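Local coordinates for protein putative nudix hydrolase family member (PDB 3F13) that is probably a magnesium-dependent hydrolase of the Nudix family, whose members typically cleave nucleoside diphosphates linked to another moiety, at residues Ile68-Leu74 with Lys85-Ala91; Arg38-Pro42 with Met114-Val118; Leu11-Leu15 with Ile78-Asn82. All coordinates share one frame. Where two conformers were deposited one is given. Residues are numbered along the deposited sequence.

In the fold
From the N terminus, the chain passes residues 11-15, then strand 16-25 and strand 28-33, and reaches residues 38-42, the first half of contact 2. Helix 52-64 follows, and strand 70-78 runs antiparallel to strand 82-90. Contact 1 is the body of this hairpin and closes a loop of ten residues; contact 3 brings its turn, residues 78-82, back to the N-terminal segment, closing one of 62. Contact 2 closes a loop of 71 when residues 114-118 return just before helix 118-132. Contact 1 is therefore nested inside contact 2, whereas contact 3 crosses both. Together they tie the hairpin, the start of strand 16-25 and the loops beside helix 118-132 together.

Contact 1 of 3, residues Ile68-Leu74 with Lys85-Ala91; sequences INSMLYL and KVYLCIA
Residues 70-74 of strand 70-78 and 85-90 of strand 82-90 run antiparallel, the axes of these short segments approaching to 4.4 Å at 150°. Ser70-Ile90 and Leu72-Leu88 are hydrogen-bonded pairs, Met71-Cys89 and Tyr73-Tyr87 non-hydrogen-bonded ones. The hydrogen bonds run from Ile90 N to Ser70 O (2.9 Å), Leu72 N to Leu88 O (2.8 Å), Leu88 N to Leu72 O (2.9 Å), Leu74 N to Val86 O (2.8 Å) and Asn69 N to Ile90 O (3.3 Å). Met71, Tyr73, Tyr87 and Cys89 share one face. There Tyr73 (chi1 t) turns its edge toward the face of Tyr87 (chi1 m), an offset edge-to-face pair, centroids 6.0 Å apart, planes at 65°; Met71 CE lies 4.3 Å from the Tyr87 ring centroid (off-centre CH-pi). Helices 136-157 and 118-132 cover Leu72 and Leu88. Ser70 OG and the Met71 backbone hydrogen-bond to the second subunit, whose Met71 packs on Met71. This is the buried part of a beta hairpin in the mixed sheet of the Nudix fold.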
loop_
_atom_site.group_PDB
_atom_site.type_symbol
_atom_site.label_atom_id
_atom_site.label_comp_id
_atom_site.label_asym_id
_atom_site.label_seq_id
_atom_site.Cartn_x
_atom_site.Cartn_y
_atom_site.Cartn_z
ATOM N N ILE B 68 6.220 5.882 -0.780
ATOM C CA ILE B 68 5.613 4.689 -0.198
ATOM C C ILE B 68 5.367 3.568 -1.237
ATOM O O ILE B 68 4.707 3.832 -2.232
ATOM C CB ILE B 68 4.274 5.087 0.446
ATOM C CG1 ILE B 68 4.546 6.026 1.647
ATOM C CG2 ILE B 68 3.499 3.829 0.855
ATOM C CD1 ILE B 68 3.340 6.754 2.084
ATOM N N ASN B 69 5.881 2.342 -0.984
ATOM C CA ASN B 69 5.761 1.076 -1.784
ATOM C C ASN B 69 4.726 0.080 -1.258
ATOM O O ASN B 69 4.231 -0.829 -1.969
ATOM C CB ASN B 69 7.136 0.318 -1.921
ATOM C CG ASN B 69 7.874 -0.021 -0.550
ATOM O OD1 ASN B 69 7.832 -1.170 -0.005
ATOM N ND2 ASN B 69 8.679 0.943 -0.089
ATOM N N SER B 70 4.502 0.177 0.042
ATOM C CA SER B 70 3.654 -0.754 0.797
ATOM C C SER B 70 2.962 -0.005 1.933
ATOM O O SER B 70 3.572 0.860 2.612
ATOM C CB SER B 70 4.535 -1.858 1.378
ATOM O OG SER B 70 5.277 -2.490 0.323
ATOM N N MET B 71 1.702 -0.339 2.137
ATOM C CA MET B 71 0.883 0.280 3.163
ATOM C C MET B 71 -0.118 -0.746 3.662
ATOM O O MET B 71 -0.619 -1.585 2.897
ATOM C CB MET B 71 0.125 1.488 2.536
ATOM C CG MET B 71 -0.404 1.328 0.927
ATOM S SD MET B 71 -1.421 2.773 0.556
ATOM C CE MET B 71 -1.036 3.810 1.966
ATOM N N LEU B 72 -0.487 -0.641 4.922
ATOM C CA LEU B 72 -1.518 -1.499 5.458
ATOM C C LEU B 72 -2.576 -0.642 6.147
ATOM O O LEU B 72 -2.268 0.052 7.122
ATOM C CB LEU B 72 -0.910 -2.493 6.464
ATOM C CG LEU B 72 -1.950 -3.283 7.246
ATOM C CD1 LEU B 72 -2.716 -4.205 6.253
ATOM C CD2 LEU B 72 -1.272 -4.088 8.339
ATOM N N TYR B 73 -3.800 -0.651 5.641
ATOM C CA TYR B 73 -4.901 0.060 6.312
ATOM C C TYR B 73 -5.134 -0.510 7.717
ATOM O O TYR B 73 -5.350 -1.714 7.880
ATOM C CB TYR B 73 -6.199 0.010 5.468
ATOM C CG TYR B 73 -7.444 0.404 6.239
ATOM C CD1 TYR B 73 -7.664 1.731 6.614
ATOM C CD2 TYR B 73 -8.342 -0.562 6.689
ATOM C CE1 TYR B 73 -8.788 2.093 7.373
ATOM C CE2 TYR B 73 -9.484 -0.214 7.430
ATOM C CZ TYR B 73 -9.682 1.130 7.770
ATOM O OH TYR B 73 -10.789 1.517 8.490
ATOM N N LEU B 74 -5.064 0.350 8.749
ATOM C CA LEU B 74 -5.254 -0.104 10.130
ATOM C C LEU B 74 -6.673 0.175 10.643
ATOM O O LEU B 74 -7.361 -0.744 11.131
ATOM C CB LEU B 74 -4.239 0.584 11.050
ATOM C CG LEU B 74 -2.797 0.512 10.558
ATOM C CD1 LEU B 74 -1.840 1.373 11.416
ATOM C CD2 LEU B 74 -2.389 -0.986 10.531
ATOM N N LYS B 85 -8.500 7.909 7.564
ATOM C CA LYS B 85 -8.046 6.499 7.492
ATOM C C LYS B 85 -6.582 6.469 7.888
ATOM O O LYS B 85 -5.772 7.280 7.414
ATOM C CB LYS B 85 -8.239 5.875 6.118
ATOM C CG LYS B 85 -9.686 5.449 5.853
ATOM C CD LYS B 85 -9.866 4.762 4.534
ATOM C CE LYS B 85 -11.321 4.349 4.395
ATOM N NZ LYS B 85 -11.759 3.395 5.469
ATOM N N VAL B 86 -6.223 5.497 8.725
ATOM C CA VAL B 86 -4.868 5.419 9.239
ATOM C C VAL B 86 -4.160 4.201 8.656
ATOM O O VAL B 86 -4.738 3.120 8.689
ATOM C CB VAL B 86 -4.919 5.267 10.786
ATOM C CG1 VAL B 86 -3.493 5.185 11.399
ATOM C CG2 VAL B 86 -5.663 6.468 11.371
ATOM N N TYR B 87 -2.928 4.372 8.160
ATOM C CA TYR B 87 -2.178 3.299 7.476
ATOM C C TYR B 87 -0.752 3.173 8.005
ATOM O O TYR B 87 -0.059 4.193 8.194
ATOM C CB TYR B 87 -1.991 3.605 5.981
ATOM C CG TYR B 87 -3.258 3.979 5.238
ATOM C CD1 TYR B 87 -3.916 3.036 4.442
ATOM C CD2 TYR B 87 -3.804 5.264 5.335
ATOM C CE1 TYR B 87 -5.065 3.338 3.753
ATOM C CE2 TYR B 87 -4.982 5.590 4.609
ATOM C CZ TYR B 87 -5.619 4.595 3.855
ATOM O OH TYR B 87 -6.772 4.891 3.121
ATOM N N LEU B 88 -0.276 1.948 8.142
ATOM C CA LEU B 88 1.127 1.687 8.485
ATOM C C LEU B 88 1.829 1.638 7.136
ATOM O O LEU B 88 1.405 0.878 6.255
ATOM C CB LEU B 88 1.265 0.316 9.146
ATOM C CG LEU B 88 2.715 -0.110 9.468
ATOM C CD1 LEU B 88 3.348 0.757 10.546
ATOM C CD2 LEU B 88 2.775 -1.581 9.911
ATOM N N CYS B 89 2.832 2.477 6.942
ATOM C CA CYS B 89 3.525 2.555 5.643
ATOM C C CYS B 89 5.011 2.222 5.715
ATOM O O CYS B 89 5.679 2.591 6.667
ATOM C CB CYS B 89 3.405 3.962 5.077
ATOM S SG CYS B 89 1.719 4.633 5.040
ATOM N N ILE B 90 5.513 1.562 4.669
ATOM C CA ILE B 90 6.927 1.347 4.437
ATOM C C ILE B 90 7.373 2.181 3.225
ATOM O O ILE B 90 6.721 2.197 2.157
ATOM C CB ILE B 90 7.214 -0.104 3.963
ATOM C CG1 ILE B 90 6.397 -1.137 4.717
ATOM C CG2 ILE B 90 8.728 -0.361 3.883
ATOM C CD1 ILE B 90 6.926 -2.539 4.461
ATOM N N ALA B 91 8.477 2.869 3.401
ATOM C CA ALA B 91 9.289 3.403 2.299
ATOM C C ALA B 91 10.757 3.161 2.709
ATOM O O ALA B 91 11.041 2.912 3.879
ATOM C CB ALA B 91 8.998 4.892 2.062
#

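Contact 2 of 3, residues Arg38-Pro42 with Met114-Val118; sequences RYNLP and MDLFV
Two loops of the Nudix fold can be joined by a single backbone bridge, and here Tyr39 and Leu116 form it, their CA atoms 4.8 Å apart. Along the second segment, Met114 comes first: its CA-to-CB bond points toward residues 38-42, and with chi1 and chi2 both t its SD sits over the Tyr39 ring face, 4.3 Å from the centroid, a Met-aromatic contact. Asp115 is the centre of an inverse gamma turn (phi/psi -83/83), with a weak hydrogen bond from Leu116 N to Met114 O (3.0 Å). Asp115 O accepts a hydrogen bond from Tyr39 N at 3.1 Å, and Asp115 OD1 forms a salt bridge with Arg38 NE (2.7 Å; Arg38 chi1 m, chi2 and chi3 t). The CA-to-CB bond of Leu116 points away overall, but the m,t rotamer brings Leu116 CD2 to 3.7 Å from Tyr39 CB; the side chain also touches Arg121 and Leu124 of helix 118-132. Tyr39 packs on Val31 and Ala105, so its side chain lies on strands 28-33 and 103-107. Phe117 occupies the N-cap position of helix 118-132. Phe117 CB lies 3.7 Å from Asn40 ND2, and a nearly straight hydrogen bond completes the bridge, Phe117 N to Tyr39 O at 2.8 Å.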
loop_
_atom_site.group_PDB
_atom_site.type_symbol
_atom_site.label_atom_id
_atom_site.label_comp_id
_atom_site.label_asym_id
_atom_site.label_seq_id
_atom_site.Cartn_x
_atom_site.Cartn_y
_atom_site.Cartn_z
ATOM N N ARG B 38 3.170 22.392 16.769
ATOM C CA ARG B 38 2.956 21.043 17.287
ATOM C C ARG B 38 3.291 19.945 16.279
ATOM O O ARG B 38 3.054 20.072 15.086
ATOM C CB ARG B 38 1.513 20.854 17.763
ATOM C CG ARG B 38 1.174 21.669 19.007
ATOM C CD ARG B 38 0.062 21.035 19.842
ATOM N NE ARG B 38 0.129 21.542 21.211
ATOM C CZ ARG B 38 -0.296 22.755 21.568
ATOM N NH1 ARG B 38 -0.834 23.554 20.659
ATOM N NH2 ARG B 38 -0.190 23.165 22.828
ATOM N N TYR B 39 3.835 18.849 16.771
ATOM C CA TYR B 39 4.060 17.703 15.897
ATOM C C TYR B 39 2.775 16.916 15.671
ATOM O O TYR B 39 1.929 16.827 16.538
ATOM C CB TYR B 39 5.144 16.792 16.483
ATOM C CG TYR B 39 6.568 17.324 16.334
ATOM C CD1 TYR B 39 7.312 17.095 15.184
ATOM C CD2 TYR B 39 7.167 18.047 17.360
ATOM C CE1 TYR B 39 8.611 17.571 15.051
ATOM C CE2 TYR B 39 8.453 18.525 17.234
ATOM C CZ TYR B 39 9.169 18.296 16.081
ATOM O OH TYR B 39 10.462 18.779 15.961
ATOM N N ASN B 40 2.662 16.310 14.496
ATOM C CA ASN B 40 1.540 15.475 14.176
ATOM C C ASN B 40 2.002 14.362 13.262
ATOM O O ASN B 40 3.071 14.458 12.615
ATOM C CB ASN B 40 0.478 16.282 13.464
ATOM C CG ASN B 40 -0.920 15.759 13.713
ATOM O OD1 ASN B 40 -1.133 14.641 14.224
ATOM N ND2 ASN B 40 -1.908 16.574 13.332
ATOM N N LEU B 41 1.213 13.299 13.201
ATOM C CA LEU B 41 1.476 12.268 12.187
ATOM C C LEU B 41 1.329 12.834 10.767
ATOM O O LEU B 41 0.455 13.634 10.500
ATOM C CB LEU B 41 0.489 11.144 12.363
ATOM C CG LEU B 41 0.692 10.321 13.620
ATOM C CD1 LEU B 41 -0.554 9.459 13.680
ATOM C CD2 LEU B 41 1.972 9.448 13.634
ATOM N N PRO B 42 2.189 12.394 9.848
ATOM C CA PRO B 42 2.141 12.893 8.468
ATOM C C PRO B 42 0.812 12.545 7.772
ATOM O O PRO B 42 0.185 11.574 8.119
ATOM C CB PRO B 42 3.292 12.159 7.774
ATOM C CG PRO B 42 3.873 11.188 8.776
ATOM C CD PRO B 42 3.277 11.442 10.107
ATOM N N MET B 114 6.815 14.839 24.072
ATOM C CA MET B 114 6.779 15.739 22.946
ATOM C C MET B 114 5.398 16.350 22.818
ATOM O O MET B 114 4.382 15.756 23.220
ATOM C CB MET B 114 7.218 14.939 21.704
ATOM C CG MET B 114 6.828 15.437 20.345
ATOM S SD MET B 114 7.924 14.662 19.117
ATOM C CE MET B 114 8.812 13.436 20.052
ATOM N N ASP B 115 5.359 17.555 22.271
ATOM C CA ASP B 115 4.125 18.281 22.149
ATOM C C ASP B 115 3.365 17.825 20.904
ATOM O O ASP B 115 3.441 18.462 19.868
ATOM C CB ASP B 115 4.424 19.772 22.062
ATOM C CG ASP B 115 3.206 20.628 22.318
ATOM O OD1 ASP B 115 2.097 20.076 22.427
ATOM O OD2 ASP B 115 3.368 21.859 22.410
ATOM N N LEU B 116 2.618 16.727 21.032
ATOM C CA LEU B 116 1.816 16.216 19.905
ATOM C C LEU B 116 0.439 16.812 19.787
ATOM O O LEU B 116 -0.232 17.063 20.776
ATOM C CB LEU B 116 1.645 14.716 20.033
ATOM C CG LEU B 116 2.918 13.895 19.993
ATOM C CD1 LEU B 116 2.519 12.411 20.017
ATOM C CD2 LEU B 116 3.720 14.238 18.731
ATOM N N PHE B 117 -0.007 17.026 18.561
ATOM C CA PHE B 117 -1.396 17.291 18.368
ATOM C C PHE B 117 -2.226 16.176 19.035
ATOM O O PHE B 117 -1.859 15.002 18.997
ATOM C CB PHE B 117 -1.724 17.399 16.891
ATOM C CG PHE B 117 -3.088 17.919 16.646
ATOM C CD1 PHE B 117 -3.334 19.290 16.666
ATOM C CD2 PHE B 117 -4.152 17.043 16.468
ATOM C CE1 PHE B 117 -4.617 19.782 16.471
ATOM C CE2 PHE B 117 -5.436 17.521 16.282
ATOM C CZ PHE B 117 -5.672 18.899 16.276
ATOM N N VAL B 118 -3.329 16.554 19.668
ATOM C CA VAL B 118 -4.178 15.618 20.412
ATOM C C VAL B 118 -4.639 14.369 19.631
ATOM O O VAL B 118 -4.476 13.254 20.096
ATOM C CB VAL B 118 -5.446 16.323 20.938
ATOM C CG1 VAL B 118 -6.087 17.144 19.844
ATOM C CG2 VAL B 118 -6.429 15.274 21.473
#

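Contact 3 of 3, residues Leu11-Leu15 with Ile78-Asn82; sequences LPSDL and ITPFN
Apolar side chains and one water can bring two loops together without a direct hydrogen bond between them, as residues 11-15 and 78-82 illustrate. By CA position the segments are nearest at Leu15 and Asn82, whose CA atoms are 4.7 Å apart. The chain reverses at Pro80 and Phe81, between Thr79 and Asn82, as the turn of the hairpin. With chi1 p, Thr79 OG1 accepts both Phe81 N and Asn82 N, each at 3.2 Å, the first bond defining an ST turn and the second an ST motif, while Thr79 N donates to Asn82 O at 2.9 Å.

Leu15, with chi1 m and chi2 t, contributes the largest share of buried surface of any residue. Its CA-to-CB bond runs sideways, yet its methyls reach the turn: Leu15 CD1 lies 4.2 Å from Ile78 CB, and Leu15 CD2 is 3.1 Å from Pro80 O. The CA-to-CB bond of Phe81 points away, but chi1 m and chi2 near -90° swing the ring back so that Pro12 CD lies over one face and Pro12 CG is 4.0 Å from Phe81 CD1. Pro12 CD also approaches Pro80 O at 3.3 Å. Leu11 (chi1 m, chi2 143°, off the usual wells) brings CD2 to 4.2 Å from Pro80 CB. Leu15 CA makes a CA-H...O contact with Phe81 O at 3.4 Å; a water donates to that same Phe81 O at 2.7 Å and to Asp14 O at 3.2 Å.

The contact lies at the surface, where the N-terminal segment leads into strand 16-25 beside the turn linking strands 70-78 and 82-90; a backbone hydrogen bond between Phe81 and Ala16 continues into the parallel pairing of strands 16-25 and 82-90.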
loop_
_atom_site.group_PDB
_atom_site.type_symbol
_atom_site.label_atom_id
_atom_site.label_comp_id
_atom_site.label_asym_id
_atom_site.label_seq_id
_atom_site.Cartn_x
_atom_site.Cartn_y
_atom_site.Cartn_z
ATOM N N LEU B 11 -18.985 23.156 14.363
ATOM C CA LEU B 11 -19.185 21.795 13.763
ATOM C C LEU B 11 -19.665 21.912 12.322
ATOM O O LEU B 11 -20.584 22.682 12.014
ATOM C CB LEU B 11 -20.179 20.986 14.593
ATOM C CG LEU B 11 -19.895 20.969 16.091
ATOM C CD1 LEU B 11 -21.217 21.014 16.836
ATOM C CD2 LEU B 11 -19.065 19.754 16.525
ATOM N N PRO B 12 -19.031 21.150 11.427
ATOM C CA PRO B 12 -19.217 21.312 9.985
ATOM C C PRO B 12 -20.442 20.576 9.461
ATOM O O PRO B 12 -21.051 19.787 10.187
ATOM C CB PRO B 12 -17.934 20.707 9.403
ATOM C CG PRO B 12 -17.569 19.610 10.410
ATOM C CD PRO B 12 -18.088 20.067 11.761
ATOM N N SER B 13 -20.816 20.860 8.213
ATOM C CA SER B 13 -21.913 20.151 7.555
ATOM C C SER B 13 -21.585 18.696 7.315
ATOM O O SER B 13 -22.492 17.885 7.107
ATOM C CB SER B 13 -22.240 20.759 6.184
ATOM O OG SER B 13 -22.867 22.021 6.326
ATOM N N ASP B 14 -20.294 18.382 7.281
ATOM C CA ASP B 14 -19.799 17.041 6.924
ATOM C C ASP B 14 -18.337 16.950 7.382
ATOM O O ASP B 14 -17.684 17.977 7.611
ATOM C CB ASP B 14 -19.818 16.803 5.413
ATOM C CG ASP B 14 -21.210 16.778 4.823
ATOM O OD1 ASP B 14 -21.974 15.808 5.065
ATOM O OD2 ASP B 14 -21.534 17.733 4.078
ATOM N N LEU B 15 -17.816 15.728 7.484
ATOM C CA LEU B 15 -16.408 15.507 7.842
ATOM C C LEU B 15 -15.516 15.392 6.593
ATOM O O LEU B 15 -15.870 14.685 5.636
ATOM C CB LEU B 15 -16.280 14.199 8.642
ATOM C CG LEU B 15 -17.100 14.083 9.924
ATOM C CD1 LEU B 15 -16.677 12.846 10.750
ATOM C CD2 LEU B 15 -16.921 15.372 10.758
ATOM N N ILE B 78 -12.282 9.113 13.645
ATOM C CA ILE B 78 -13.051 10.334 13.368
ATOM C C ILE B 78 -12.914 11.373 14.491
ATOM O O ILE B 78 -12.834 11.052 15.668
ATOM C CB ILE B 78 -14.558 10.082 13.064
ATOM C CG1 ILE B 78 -15.274 9.587 14.321
ATOM C CG2 ILE B 78 -14.704 9.072 11.897
ATOM C CD1 ILE B 78 -16.776 9.606 14.245
ATOM N N THR B 79 -12.940 12.628 14.093
ATOM C CA THR B 79 -12.946 13.733 15.051
ATOM C C THR B 79 -14.105 14.643 14.634
ATOM O O THR B 79 -14.823 14.328 13.691
ATOM C CB THR B 79 -11.653 14.529 14.937
ATOM O OG1 THR B 79 -11.772 15.400 13.812
ATOM C CG2 THR B 79 -10.472 13.576 14.711
ATOM N N PRO B 80 -14.261 15.804 15.297
ATOM C CA PRO B 80 -15.465 16.567 14.966
ATOM C C PRO B 80 -15.449 17.134 13.571
ATOM O O PRO B 80 -16.522 17.392 13.024
ATOM C CB PRO B 80 -15.487 17.685 16.030
ATOM C CG PRO B 80 -14.775 17.043 17.241
ATOM C CD PRO B 80 -13.618 16.281 16.535
ATOM N N PHE B 81 -14.255 17.266 12.988
ATOM C CA PHE B 81 -14.081 17.879 11.676
ATOM C C PHE B 81 -13.639 16.959 10.528
ATOM O O PHE B 81 -13.911 17.255 9.358
ATOM C CB PHE B 81 -13.064 19.013 11.785
ATOM C CG PHE B 81 -13.601 20.212 12.519
ATOM C CD1 PHE B 81 -14.246 21.236 11.825
ATOM C CD2 PHE B 81 -13.502 20.288 13.889
ATOM C CE1 PHE B 81 -14.762 22.340 12.506
ATOM C CE2 PHE B 81 -14.024 21.366 14.579
ATOM C CZ PHE B 81 -14.660 22.397 13.886
ATOM N N ASN B 82 -12.923 15.891 10.880
ATOM C CA ASN B 82 -12.221 15.055 9.911
ATOM C C ASN B 82 -12.480 13.560 10.098
ATOM O O ASN B 82 -12.675 13.073 11.230
ATOM C CB ASN B 82 -10.728 15.352 10.012
ATOM C CG ASN B 82 -10.421 16.784 9.585
ATOM O OD1 ASN B 82 -10.896 17.240 8.542
ATOM N ND2 ASN B 82 -9.696 17.503 10.401
HETATM O O HOH W 1 -14.915 19.443 8.166
#